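Local coordinates for Lmo0135 protein (Listeria monocytogenes EGD-e, PDB 5ISU) that probably binds peptides outside the cell as the substrate-binding component (CtaP) of an ABC transporter, at residues Pro28-Pro33 with Asn164-Asp169; Asn34-Ser37 with Thr41-Ile44; Ile44-Tyr49 with Met491-Ser496; His157-Val162 with Asp169-Pro174; Phe182-Tyr185 with Glu189-Ser192. All blocks are in the same frame, centred on the assembly; numbering follows the deposited sequence.

Contact 1: Pro28-Pro33 with Asn164-Asp169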
# COMPACT_ATOMS: atom_id res chain seq x y z
N PRO A 28 -15.02 7.24 -5.88
CA PRO A 28 -14.47 7.16 -4.55
C PRO A 28 -15.53 6.64 -3.58
O PRO A 28 -16.70 6.56 -3.94
CB PRO A 28 -14.13 8.61 -4.23
CG PRO A 28 -15.18 9.38 -4.95
CD PRO A 28 -15.51 8.60 -6.19
N GLU A 29 -15.10 6.25 -2.39
CA GLU A 29 -16.03 5.81 -1.34
C GLU A 29 -16.12 7.00 -0.36
O GLU A 29 -16.21 8.13 -0.82
CB GLU A 29 -15.55 4.49 -0.70
CG GLU A 29 -15.48 3.34 -1.70
CD GLU A 29 -14.96 2.04 -1.09
OE1 GLU A 29 -15.15 1.81 0.13
OE2 GLU A 29 -14.38 1.22 -1.84
N VAL A 30 -16.07 6.78 0.95
CA VAL A 30 -16.17 7.89 1.88
C VAL A 30 -14.84 8.66 2.00
O VAL A 30 -13.84 8.11 2.46
CB VAL A 30 -16.61 7.39 3.26
CG1 VAL A 30 -16.80 8.55 4.23
CG2 VAL A 30 -17.91 6.59 3.13
N ILE A 31 -14.82 9.93 1.58
CA ILE A 31 -13.60 10.75 1.63
C ILE A 31 -13.38 11.28 3.06
O ILE A 31 -13.71 12.44 3.39
CB ILE A 31 -13.64 11.89 0.60
CG1 ILE A 31 -14.06 11.33 -0.77
CG2 ILE A 31 -12.28 12.58 0.53
CD1 ILE A 31 -14.23 12.37 -1.86
N ASN A 32 -12.81 10.42 3.89
CA ASN A 32 -12.56 10.70 5.30
C ASN A 32 -11.40 9.78 5.72
O ASN A 32 -11.52 8.56 5.63
CB ASN A 32 -13.83 10.42 6.12
CG ASN A 32 -13.72 10.85 7.59
OD1 ASN A 32 -12.77 10.50 8.29
ND2 ASN A 32 -14.70 11.58 8.05
N PRO A 33 -10.28 10.37 6.17
CA PRO A 33 -9.08 9.58 6.51
C PRO A 33 -9.24 8.54 7.60
O PRO A 33 -8.38 7.68 7.73
CB PRO A 33 -8.07 10.64 6.92
CG PRO A 33 -8.86 11.81 7.31
CD PRO A 33 -10.06 11.81 6.41
N ASN A 164 -22.41 8.59 13.83
CA ASN A 164 -21.82 7.70 12.81
C ASN A 164 -21.08 8.55 11.78
O ASN A 164 -21.67 9.08 10.84
CB ASN A 164 -22.88 6.80 12.16
CG ASN A 164 -22.27 5.74 11.24
OD1 ASN A 164 -21.20 5.95 10.64
ND2 ASN A 164 -22.94 4.60 11.12
N ILE A 165 -19.77 8.63 11.96
CA ILE A 165 -18.93 9.45 11.11
C ILE A 165 -18.84 8.92 9.69
O ILE A 165 -18.92 9.71 8.75
CB ILE A 165 -17.52 9.64 11.71
CG1 ILE A 165 -17.63 10.33 13.08
CG2 ILE A 165 -16.65 10.48 10.79
CD1 ILE A 165 -16.33 10.44 13.84
N GLU A 166 -18.72 7.60 9.53
CA GLU A 166 -18.58 7.01 8.19
C GLU A 166 -19.79 7.29 7.26
O GLU A 166 -19.61 7.45 6.06
CB GLU A 166 -18.30 5.50 8.29
CG GLU A 166 -17.92 4.83 6.96
CD GLU A 166 -17.64 3.33 7.08
OE1 GLU A 166 -18.31 2.64 7.89
OE2 GLU A 166 -16.77 2.81 6.32
N LYS A 167 -21.00 7.37 7.82
CA LYS A 167 -22.22 7.59 7.02
C LYS A 167 -22.69 9.04 6.96
O LYS A 167 -23.56 9.36 6.16
CB LYS A 167 -23.38 6.68 7.50
CG LYS A 167 -23.35 5.24 6.98
CD LYS A 167 -22.01 4.54 7.23
CE LYS A 167 -22.00 3.08 6.83
NZ LYS A 167 -22.90 2.25 7.67
N SER A 168 -22.13 9.90 7.81
CA SER A 168 -22.51 11.32 7.86
C SER A 168 -22.49 12.03 6.50
O SER A 168 -21.53 11.90 5.74
CB SER A 168 -21.59 12.08 8.83
OG SER A 168 -21.89 13.47 8.86
N ASP A 169 -23.55 12.80 6.23
CA ASP A 169 -23.66 13.56 4.98
C ASP A 169 -22.63 14.70 4.93
O ASP A 169 -22.39 15.28 3.87
CB ASP A 169 -25.13 14.02 4.69
CG ASP A 169 -25.75 14.87 5.81
OD1 ASP A 169 -25.02 15.44 6.65
OD2 ASP A 169 -27.01 14.99 5.82
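Two irregular loops of the substrate-binding protein fold meet where Val30 and Asn32, on the connection from strand 19-24 to helix 39-48, face Ile165 and Glu166, on the connection from helix 156-159 to strand 180-186. The backbones stay apart, the nearest CA atoms, those of Val30 and Glu166, lying 6.8 Å from each other, and side chains bridge the gap. Val30 straddles a carbonyl: its two methyls, CG1 and CG2, each lie about 3.5 Å from Glu166 O. CG2 also lies alongside the aliphatic part of the glutamate, 4.2 Å from Glu166 CG.

Asn32 reaches over with CG anti to its backbone N (chi1 -173°), which carries the amide toward the second loop. There Asn32 ND2 sits 3.5 Å from Ile165 CG2, the two side chains crossing at about a right angle. The turn presenting Ile165 and Glu166 is shaped from within: Lys167 N donates to Asn164 OD1 at 3.2 Å, an Asx motif in which the donor stands 56° out of the carbonyl plane.

With 151 Å² buried and no hydrogen bond directly joining the segments, their contact is van der Waals in kind. Polar linkage instead runs through Asn171, whose OD1 accepts from Asn32 ND2 and whose ND2 donates to Ile165 O. With Asn34 N donating to Asn32 OD1, both ends of the buried Asn32 amide have a partner, and the same nitrogen that bonds to Asn171 packs against a methyl of Ile165.

Contact 2: Asn34-Ser37 with Thr41-Ile44; sequences NYAS and TLTI
Ala36 points its methyl at the first turn of helix 39-48, where it meets one branch from each of two consecutive residues. Ala36 CB lies 3.7 Å from Thr41 CG2 and 3.8 Å from Leu42 CD2, so a single small side chain touches both. The approach is close at the backbone as well, with the CA atoms of Ala36 and Leu42 5.9 Å apart.

The threonine divides its branches by chemistry. CG2 is anti to the backbone N and meets the alanine, whereas OG1 lies beside the backbone N (chi1 -53°) and bonds to Asp38 OD1 and Glu29 N. Its polar branch therefore serves the beginning of the helix and the preceding loop, while its methyl supplies the apolar contact.

Leu42 CG lies beside its backbone N (chi1 -76°), and from there the chain carries both methyls back to the loop. They meet successive loop residues: CD2 touches Ala36 through CB and lies 3.8 Å from Ala36 O, and CD1 comes to 3.6 Å from Ser37 O. The CB of Ser37 points away from the helix, so this residue contributes its carbonyl rather than its hydroxyl. No hydrogen bond joins the two segments, and the 171 Å² they bury is mainly methyl packing, against a methyl and against two loop carbonyls.

The contact folds the loop following strand 19-24 back against the helix it leads into. Behind that loop, Asn34 packs on Thr99 and Ile103 of helix 93-104; across helix 39-48, Thr43 and Ile44 touch Phe211 of strand 208-213.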
# COMPACT_ATOMS: atom_id res chain seq x y z
N ASN A 34 -10.29 8.64 8.40
CA ASN A 34 -10.54 7.62 9.42
C ASN A 34 -11.03 6.31 8.78
O ASN A 34 -11.00 5.27 9.41
CB ASN A 34 -11.60 8.09 10.45
CG ASN A 34 -11.06 9.09 11.46
OD1 ASN A 34 -9.96 9.61 11.32
ND2 ASN A 34 -11.84 9.36 12.49
N TYR A 35 -11.45 6.35 7.51
CA TYR A 35 -11.98 5.16 6.83
C TYR A 35 -11.38 4.87 5.46
O TYR A 35 -11.42 3.73 5.01
CB TYR A 35 -13.51 5.29 6.71
CG TYR A 35 -14.17 5.56 8.05
CD1 TYR A 35 -14.46 4.52 8.93
CD2 TYR A 35 -14.44 6.87 8.47
CE1 TYR A 35 -15.02 4.77 10.16
CE2 TYR A 35 -15.00 7.12 9.70
CZ TYR A 35 -15.28 6.07 10.55
OH TYR A 35 -15.84 6.33 11.78
N ALA A 36 -10.80 5.88 4.79
CA ALA A 36 -10.28 5.67 3.43
C ALA A 36 -9.28 4.51 3.32
O ALA A 36 -8.30 4.49 4.05
CB ALA A 36 -9.65 6.95 2.90
N SER A 37 -9.55 3.57 2.42
CA SER A 37 -8.65 2.43 2.19
C SER A 37 -8.46 2.03 0.71
O SER A 37 -7.46 1.41 0.38
CB SER A 37 -9.08 1.20 3.03
OG SER A 37 -10.40 0.81 2.71
N THR A 41 -10.20 6.63 -3.40
CA THR A 41 -10.50 7.49 -2.27
C THR A 41 -9.22 8.07 -1.68
O THR A 41 -9.18 9.25 -1.31
CB THR A 41 -11.27 6.75 -1.15
OG1 THR A 41 -12.42 6.10 -1.69
CG2 THR A 41 -11.72 7.69 -0.08
N LEU A 42 -8.19 7.24 -1.57
CA LEU A 42 -6.91 7.71 -1.02
C LEU A 42 -6.27 8.76 -1.93
O LEU A 42 -5.64 9.70 -1.45
CB LEU A 42 -5.94 6.54 -0.78
CG LEU A 42 -6.23 5.67 0.44
CD1 LEU A 42 -5.39 4.39 0.49
CD2 LEU A 42 -6.03 6.47 1.72
N THR A 43 -6.43 8.58 -3.24
CA THR A 43 -5.87 9.50 -4.21
C THR A 43 -6.51 10.87 -4.04
O THR A 43 -5.82 11.89 -4.03
CB THR A 43 -6.10 8.97 -5.65
OG1 THR A 43 -5.46 7.70 -5.79
CG2 THR A 43 -5.54 9.92 -6.71
N ILE A 44 -7.83 10.89 -3.84
CA ILE A 44 -8.56 12.15 -3.67
C ILE A 44 -8.25 12.75 -2.30
O ILE A 44 -8.00 13.97 -2.18
CB ILE A 44 -10.07 11.97 -3.95
CG1 ILE A 44 -10.25 11.56 -5.42
CG2 ILE A 44 -10.83 13.25 -3.66
CD1 ILE A 44 -11.67 11.28 -5.84

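Contact 3: Ile44-Tyr49 with Met491-Ser496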
# COMPACT_ATOMS: atom_id res chain seq x y z
N ILE A 44 -7.83 10.89 -3.84
CA ILE A 44 -8.56 12.15 -3.67
C ILE A 44 -8.25 12.75 -2.30
O ILE A 44 -8.00 13.97 -2.18
CB ILE A 44 -10.07 11.97 -3.95
CG1 ILE A 44 -10.25 11.56 -5.42
CG2 ILE A 44 -10.83 13.25 -3.66
CD1 ILE A 44 -11.67 11.28 -5.84
N GLN A 45 -8.20 11.90 -1.29
CA GLN A 45 -7.87 12.36 0.07
C GLN A 45 -6.51 13.08 0.16
O GLN A 45 -6.36 14.05 0.89
CB GLN A 45 -7.88 11.17 1.02
CG GLN A 45 -7.20 11.42 2.35
CD GLN A 45 -7.28 10.19 3.23
OE1 GLN A 45 -8.36 9.67 3.47
NE2 GLN A 45 -6.13 9.72 3.71
N GLN A 46 -5.53 12.59 -0.60
CA GLN A 46 -4.19 13.18 -0.59
C GLN A 46 -4.24 14.65 -1.01
O GLN A 46 -3.43 15.46 -0.56
CB GLN A 46 -3.27 12.42 -1.55
CG GLN A 46 -1.81 12.77 -1.41
CD GLN A 46 -1.23 12.30 -0.09
OE1 GLN A 46 -1.81 11.45 0.59
NE2 GLN A 46 -0.09 12.84 0.27
N ALA A 47 -5.19 14.99 -1.87
CA ALA A 47 -5.33 16.35 -2.34
C ALA A 47 -6.13 17.22 -1.37
O ALA A 47 -5.89 18.40 -1.27
CB ALA A 47 -5.99 16.36 -3.70
N VAL A 48 -7.04 16.62 -0.62
CA VAL A 48 -7.94 17.37 0.26
C VAL A 48 -7.46 17.48 1.69
O VAL A 48 -7.71 18.51 2.34
CB VAL A 48 -9.36 16.76 0.19
CG1 VAL A 48 -10.32 17.47 1.13
CG2 VAL A 48 -9.86 16.80 -1.25
N TYR A 49 -6.78 16.45 2.19
CA TYR A 49 -6.27 16.43 3.56
C TYR A 49 -4.75 16.34 3.65
O TYR A 49 -4.13 15.57 2.93
CB TYR A 49 -6.83 15.22 4.30
CG TYR A 49 -8.32 15.23 4.53
CD1 TYR A 49 -9.21 14.78 3.54
CD2 TYR A 49 -8.85 15.63 5.75
CE1 TYR A 49 -10.57 14.75 3.77
CE2 TYR A 49 -10.22 15.61 5.98
CZ TYR A 49 -11.06 15.16 5.00
OH TYR A 49 -12.39 15.15 5.24
N MET A 491 -0.37 8.61 -6.66
CA MET A 491 0.34 9.25 -7.80
C MET A 491 1.34 10.24 -7.28
O MET A 491 2.53 10.03 -7.45
CB MET A 491 -0.58 9.90 -8.84
CG MET A 491 -1.59 8.96 -9.45
SD MET A 491 -2.59 9.86 -10.65
CE MET A 491 -3.83 8.64 -11.02
N PHE A 492 0.89 11.32 -6.67
CA PHE A 492 1.80 12.32 -6.13
C PHE A 492 1.52 12.58 -4.67
O PHE A 492 0.40 12.34 -4.17
CB PHE A 492 1.71 13.63 -6.89
CG PHE A 492 2.30 13.60 -8.27
CD1 PHE A 492 3.68 13.65 -8.44
CD2 PHE A 492 1.50 13.60 -9.39
CE1 PHE A 492 4.24 13.65 -9.70
CE2 PHE A 492 2.06 13.61 -10.65
CZ PHE A 492 3.44 13.62 -10.81
N ARG A 493 2.55 13.11 -4.00
CA ARG A 493 2.51 13.43 -2.59
C ARG A 493 1.79 14.73 -2.42
O ARG A 493 0.91 14.86 -1.54
CB ARG A 493 3.93 13.57 -2.05
CG ARG A 493 4.09 13.84 -0.55
CD ARG A 493 5.55 14.10 -0.18
NE ARG A 493 6.10 15.17 -1.02
CZ ARG A 493 5.94 16.48 -0.81
NH1 ARG A 493 5.28 16.93 0.23
NH2 ARG A 493 6.44 17.34 -1.68
N ASP A 494 2.12 15.70 -3.28
CA ASP A 494 1.58 17.03 -3.17
C ASP A 494 1.43 17.70 -4.55
O ASP A 494 2.41 18.16 -5.15
CB ASP A 494 2.49 17.86 -2.26
CG ASP A 494 1.88 19.21 -1.87
OD1 ASP A 494 0.86 19.63 -2.45
OD2 ASP A 494 2.44 19.87 -0.96
N LEU A 495 0.19 17.77 -5.00
CA LEU A 495 -0.16 18.35 -6.29
C LEU A 495 0.01 19.87 -6.38
O LEU A 495 -0.04 20.41 -7.48
CB LEU A 495 -1.62 17.99 -6.63
CG LEU A 495 -1.96 16.52 -6.89
CD1 LEU A 495 -3.46 16.28 -6.90
CD2 LEU A 495 -1.35 16.08 -8.20
N SER A 496 0.17 20.55 -5.24
CA SER A 496 0.34 22.01 -5.21
C SER A 496 1.66 22.45 -5.82
O SER A 496 1.83 23.64 -6.14
CB SER A 496 0.25 22.56 -3.77
OG SER A 496 1.35 22.12 -2.99
O HOH W 1 -0.95 16.97 -0.72
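Gln46 reaches from helix 39-48 to the backbone of Arg493 by a bent side chain. Its CG is anti to the backbone N, and a turn at chi2 (68°) then swings the amide round so that NE2 donates to Arg493 O at 2.9 Å. The bond is nearly straight, with an N-H...O angle of 171°. It uses a lone pair in the carbonyl plane, and the oxygen also lies almost within the glutamine's own amide plane, geometry that would hold the amide in this rotation. At the bend, Gln46 CG lies 3.4 Å from Arg493 O and 3.6 Å from Phe492 O.

A water doubles the link by donating to both Gln46 O and Arg493 O, at 2.9 Å each. Arg493 O is consequently gripped by two donors, the glutamine side chain and the water, which also bonds to Gln46 O. An apolar contact lies beside this polar pair: Leu495 turns toward the helix, CG beside its backbone N and opposite the carbonyl carbon (chi1 -66°), and brings CD1 to 4.1 Å from Ala47 CB.

Between Arg493 and Leu495, Asp494 points away from the helix and shapes its own chain in an Asx turn. Asp494 OD1 accepts from Ser496 N and Ser496 OG, both approaching from the same face of the carboxylate, the hydroxyl at 2.6 Å.

The buried contact brings the near-C-terminal chain onto helix 39-48. Beyond it, Arg493 bonds to Thr485 and makes a cation-pi contact with Trp54, Phe492 packs on Leu472 of strand 462-475, and Ala47 also touches Leu193 of strand 190-195.

Contact 4: His157-Val162 with Asp169-Pro174; sequences HIFEGV and DKNKNP
Lys170 stretches its side chain across to the end of helix 156-159, where NZ donates to Ile158 O at 2.7 Å. The ammonium nitrogen lies in the plane of that carbonyl, with a C=O...N angle of 159°. On the way the aliphatic chain packs against the same residue, Lys170 CD being 3.8 Å from Ile158 CG2. Val162 runs past the lysine in the opposite direction, its CG2 4.0 Å from NZ. Alongside, Phe159 brings CZ to 3.6 Å from Asn171 OD1, its ring plane 28° from that of the amide.

All torsions of Lys170 beyond CG are close to 180°, which lets NZ reach Ile158 O although the CA atoms of Ile158 and Lys170 are 7.7 Å apart. The carbonyl it meets belongs to the last helical turn: a type II beta turn follows from Phe159 to Val162, closed by Val162 N bonding to Phe159 O, with Gly161 at positive phi. The lysine thus ties the helix terminus to the short 3-10 segment 169-171 on the protein surface.

Further out, Ser168 OG accepts from Lys170 N at the start of the 3-10 segment. The amide of Asn171 bonds to the neighbouring loops, which places its oxygen beside Phe159. At the beginning of the helical segment, His157 NE2 is bonded to Asp87 OD2.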
# COMPACT_ATOMS: atom_id res chain seq x y z
N HIS A 157 -14.61 20.69 14.95
CA HIS A 157 -15.80 21.54 14.78
C HIS A 157 -16.85 20.97 13.80
O HIS A 157 -18.02 21.34 13.85
CB HIS A 157 -15.40 22.98 14.39
CG HIS A 157 -14.95 23.13 12.97
ND1 HIS A 157 -13.67 22.85 12.56
CD2 HIS A 157 -15.62 23.55 11.87
CE1 HIS A 157 -13.57 23.06 11.26
NE2 HIS A 157 -14.74 23.51 10.82
N ILE A 158 -16.42 20.06 12.93
CA ILE A 158 -17.31 19.42 11.95
C ILE A 158 -17.90 18.10 12.48
O ILE A 158 -19.10 17.87 12.36
CB ILE A 158 -16.56 19.10 10.63
CG1 ILE A 158 -16.00 20.37 9.97
CG2 ILE A 158 -17.44 18.35 9.64
CD1 ILE A 158 -17.02 21.41 9.58
N PHE A 159 -17.06 17.24 13.03
CA PHE A 159 -17.53 15.90 13.48
C PHE A 159 -17.84 15.68 14.97
O PHE A 159 -18.33 14.62 15.34
CB PHE A 159 -16.57 14.83 12.98
CG PHE A 159 -16.50 14.74 11.49
CD1 PHE A 159 -17.48 14.06 10.79
CD2 PHE A 159 -15.46 15.32 10.79
CE1 PHE A 159 -17.43 13.97 9.41
CE2 PHE A 159 -15.39 15.23 9.42
CZ PHE A 159 -16.38 14.56 8.72
N GLU A 160 -17.58 16.67 15.82
CA GLU A 160 -17.91 16.57 17.23
C GLU A 160 -19.43 16.36 17.40
O GLU A 160 -20.23 17.12 16.85
CB GLU A 160 -17.47 17.85 17.93
CG GLU A 160 -17.67 17.89 19.44
CD GLU A 160 -17.21 19.21 20.03
OE1 GLU A 160 -17.53 20.27 19.43
OE2 GLU A 160 -16.54 19.20 21.09
N GLY A 161 -19.82 15.31 18.12
CA GLY A 161 -21.24 15.00 18.35
C GLY A 161 -21.92 14.22 17.22
O GLY A 161 -23.15 14.04 17.25
N VAL A 162 -21.16 13.79 16.21
CA VAL A 162 -21.73 12.98 15.13
C VAL A 162 -21.62 11.53 15.58
O VAL A 162 -20.53 11.05 15.89
CB VAL A 162 -20.98 13.18 13.80
CG1 VAL A 162 -21.46 12.17 12.76
CG2 VAL A 162 -21.17 14.61 13.30
N ASP A 169 -23.55 12.80 6.23
CA ASP A 169 -23.66 13.56 4.98
C ASP A 169 -22.63 14.70 4.93
O ASP A 169 -22.39 15.28 3.87
CB ASP A 169 -25.13 14.02 4.69
CG ASP A 169 -25.75 14.87 5.81
OD1 ASP A 169 -25.02 15.44 6.65
OD2 ASP A 169 -27.01 14.99 5.82
N LYS A 170 -21.98 14.97 6.06
CA LYS A 170 -20.88 15.95 6.08
C LYS A 170 -19.69 15.47 5.22
O LYS A 170 -18.86 16.29 4.80
CB LYS A 170 -20.45 16.25 7.51
CG LYS A 170 -21.47 17.07 8.27
CD LYS A 170 -21.07 17.27 9.72
CE LYS A 170 -22.12 18.09 10.47
NZ LYS A 170 -21.73 18.32 11.88
N ASN A 171 -19.60 14.16 4.97
CA ASN A 171 -18.54 13.60 4.12
C ASN A 171 -18.81 13.89 2.66
O ASN A 171 -17.94 13.68 1.82
CB ASN A 171 -18.38 12.09 4.30
CG ASN A 171 -17.86 11.72 5.67
OD1 ASN A 171 -16.80 12.17 6.08
ND2 ASN A 171 -18.60 10.88 6.38
N LYS A 172 -20.04 14.33 2.35
CA LYS A 172 -20.39 14.73 0.98
C LYS A 172 -19.68 16.04 0.59
O LYS A 172 -19.47 16.29 -0.59
CB LYS A 172 -21.91 14.87 0.78
CG LYS A 172 -22.66 13.54 0.75
CD LYS A 172 -24.16 13.77 0.93
CE LYS A 172 -24.99 12.50 0.83
NZ LYS A 172 -25.07 12.00 -0.57
N ASN A 173 -19.34 16.88 1.57
CA ASN A 173 -18.61 18.12 1.27
C ASN A 173 -17.45 18.23 2.26
O ASN A 173 -17.45 19.08 3.14
CB ASN A 173 -19.56 19.31 1.29
CG ASN A 173 -20.76 19.12 0.35
OD1 ASN A 173 -20.76 19.63 -0.77
ND2 ASN A 173 -21.74 18.35 0.79
N PRO A 174 -16.44 17.34 2.09
CA PRO A 174 -15.30 17.25 3.01
C PRO A 174 -14.46 18.52 3.22
O PRO A 174 -14.02 19.16 2.27
CB PRO A 174 -14.45 16.13 2.41
CG PRO A 174 -14.83 16.07 0.98
CD PRO A 174 -16.24 16.53 0.88

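Contact 5: Phe182-Tyr185 with Glu189-Ser192; sequences FVEY and EYVS
Strands 182-185 and 190-192 run antiparallel, their short axes at an angle of 160°, and are hydrogen-bonded at the pair of Glu184 and Ser192. Ser192 N donates to Glu184 O at 2.9 Å, nearly straight at 170°. In return, Ser192 O receives Val183 N at 3.0 Å and, more weakly, Glu184 N, so one carbonyl serves two consecutive amides. That sharing marks a classic beta bulge, Val183 and Glu184 both facing Ser192.

The tight packing is at the next pair, Tyr185 and Val191, which is non-hydrogen-bonded, has its CA atoms 4.5 Å apart and places its side chains on the other face. Buried Val191 is held there between two aromatic residues. Tyr185 CD1 lies 3.6 Å from Val191 CG2, and the edge of its ring, again at CD1, is 3.4 Å from Tyr190 O. Phe182 reaches the second methyl more loosely, with CE1 4.1 Å from Val191 CG1. Tyr185 OH is taken by Asp27.

The outer side is more open to solvent: Val183 is exposed, and Glu184 and Tyr190 are only partly covered. Their side chains are joined by a short hydrogen bond between their ends, Tyr190 OH donating to Glu184 OE2 at 2.7 Å, with the carboxylate at the ring's edge and the two planes only 7° apart. The glutamate is extended beyond CG, which passes 3.2 Å from Ser192 OG.

This is a bulged beta hairpin at the margin of a mixed four-stranded sheet: strand 180-186 is one of its two edge strands within the chain, and strand 190-195 pairs on its other side with strand 208-213.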
# COMPACT_ATOMS: atom_id res chain seq x y z
N PHE A 182 -12.70 21.14 -1.63
CA PHE A 182 -13.74 20.43 -2.36
C PHE A 182 -14.75 21.42 -2.96
O PHE A 182 -15.12 22.38 -2.32
CB PHE A 182 -14.45 19.46 -1.41
CG PHE A 182 -15.59 18.71 -2.03
CD1 PHE A 182 -15.37 17.55 -2.74
CD2 PHE A 182 -16.90 19.17 -1.87
CE1 PHE A 182 -16.43 16.84 -3.29
CE2 PHE A 182 -17.97 18.47 -2.43
CZ PHE A 182 -17.73 17.30 -3.14
N VAL A 183 -15.13 21.18 -4.21
CA VAL A 183 -16.11 22.00 -4.91
C VAL A 183 -17.37 21.15 -5.07
O VAL A 183 -18.40 21.47 -4.47
CB VAL A 183 -15.58 22.53 -6.26
CG1 VAL A 183 -16.67 23.30 -7.01
CG2 VAL A 183 -14.37 23.44 -6.03
N GLU A 184 -17.29 20.06 -5.84
CA GLU A 184 -18.47 19.18 -6.02
C GLU A 184 -18.14 17.79 -6.54
O GLU A 184 -17.06 17.56 -7.09
CB GLU A 184 -19.51 19.81 -6.96
CG GLU A 184 -19.04 19.92 -8.41
CD GLU A 184 -20.14 20.39 -9.35
OE1 GLU A 184 -20.85 21.37 -9.01
OE2 GLU A 184 -20.29 19.78 -10.43
N TYR A 185 -19.11 16.89 -6.41
CA TYR A 185 -18.98 15.50 -6.85
C TYR A 185 -20.16 14.98 -7.69
O TYR A 185 -21.26 14.79 -7.18
CB TYR A 185 -18.77 14.59 -5.62
CG TYR A 185 -18.89 13.10 -5.88
CD1 TYR A 185 -18.18 12.49 -6.92
CD2 TYR A 185 -19.66 12.28 -5.04
CE1 TYR A 185 -18.27 11.13 -7.15
CE2 TYR A 185 -19.75 10.90 -5.27
CZ TYR A 185 -19.05 10.33 -6.32
OH TYR A 185 -19.12 8.97 -6.57
N GLU A 189 -18.86 10.43 -12.66
CA GLU A 189 -18.32 11.33 -13.68
C GLU A 189 -17.05 12.07 -13.24
O GLU A 189 -16.04 11.99 -13.93
CB GLU A 189 -19.38 12.32 -14.15
CG GLU A 189 -20.60 11.68 -14.80
CD GLU A 189 -21.58 12.70 -15.38
OE1 GLU A 189 -21.13 13.66 -16.06
OE2 GLU A 189 -22.80 12.53 -15.19
N TYR A 190 -17.11 12.79 -12.11
CA TYR A 190 -15.93 13.54 -11.66
C TYR A 190 -16.04 14.12 -10.25
O TYR A 190 -17.13 14.21 -9.69
CB TYR A 190 -15.59 14.73 -12.62
CG TYR A 190 -16.66 15.81 -12.68
CD1 TYR A 190 -16.73 16.81 -11.71
CD2 TYR A 190 -17.61 15.82 -13.70
CE1 TYR A 190 -17.71 17.79 -11.76
CE2 TYR A 190 -18.60 16.79 -13.76
CZ TYR A 190 -18.65 17.78 -12.79
OH TYR A 190 -19.64 18.71 -12.86
N VAL A 191 -14.88 14.50 -9.72
CA VAL A 191 -14.76 15.22 -8.46
C VAL A 191 -13.96 16.47 -8.79
O VAL A 191 -12.85 16.35 -9.32
CB VAL A 191 -14.00 14.44 -7.38
CG1 VAL A 191 -13.92 15.27 -6.10
CG2 VAL A 191 -14.67 13.10 -7.11
N SER A 192 -14.50 17.66 -8.52
CA SER A 192 -13.79 18.93 -8.81
C SER A 192 -13.35 19.61 -7.52
O SER A 192 -14.08 19.60 -6.52
CB SER A 192 -14.64 19.89 -9.65
OG SER A 192 -15.86 20.18 -9.01

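Contact 3 is the most buried of the five, and contacts 4 and 5 lie at the surface; contacts 1 and 2 are partly buried. Chemistry does not simply follow depth: the buried contact 3 relies on a hydrogen bond from a glutamine side-chain amide and on a bridging water, contact 4 on a lysine-carbonyl bond, and contact 5 on strand pairing, while contacts 1 and 2 have no direct hydrogen bond between their segments. Contacts 2 and 3 share helix 39-48, whose Ile44 touches Val191 of contact 5. Contacts 1 and 4, with centres about 8 Å apart, are joined by Asn171 of contact 4, bonded to Asn32 and Ile165 of contact 1. Phe182 of contact 5 packs on Pro174 of contact 4.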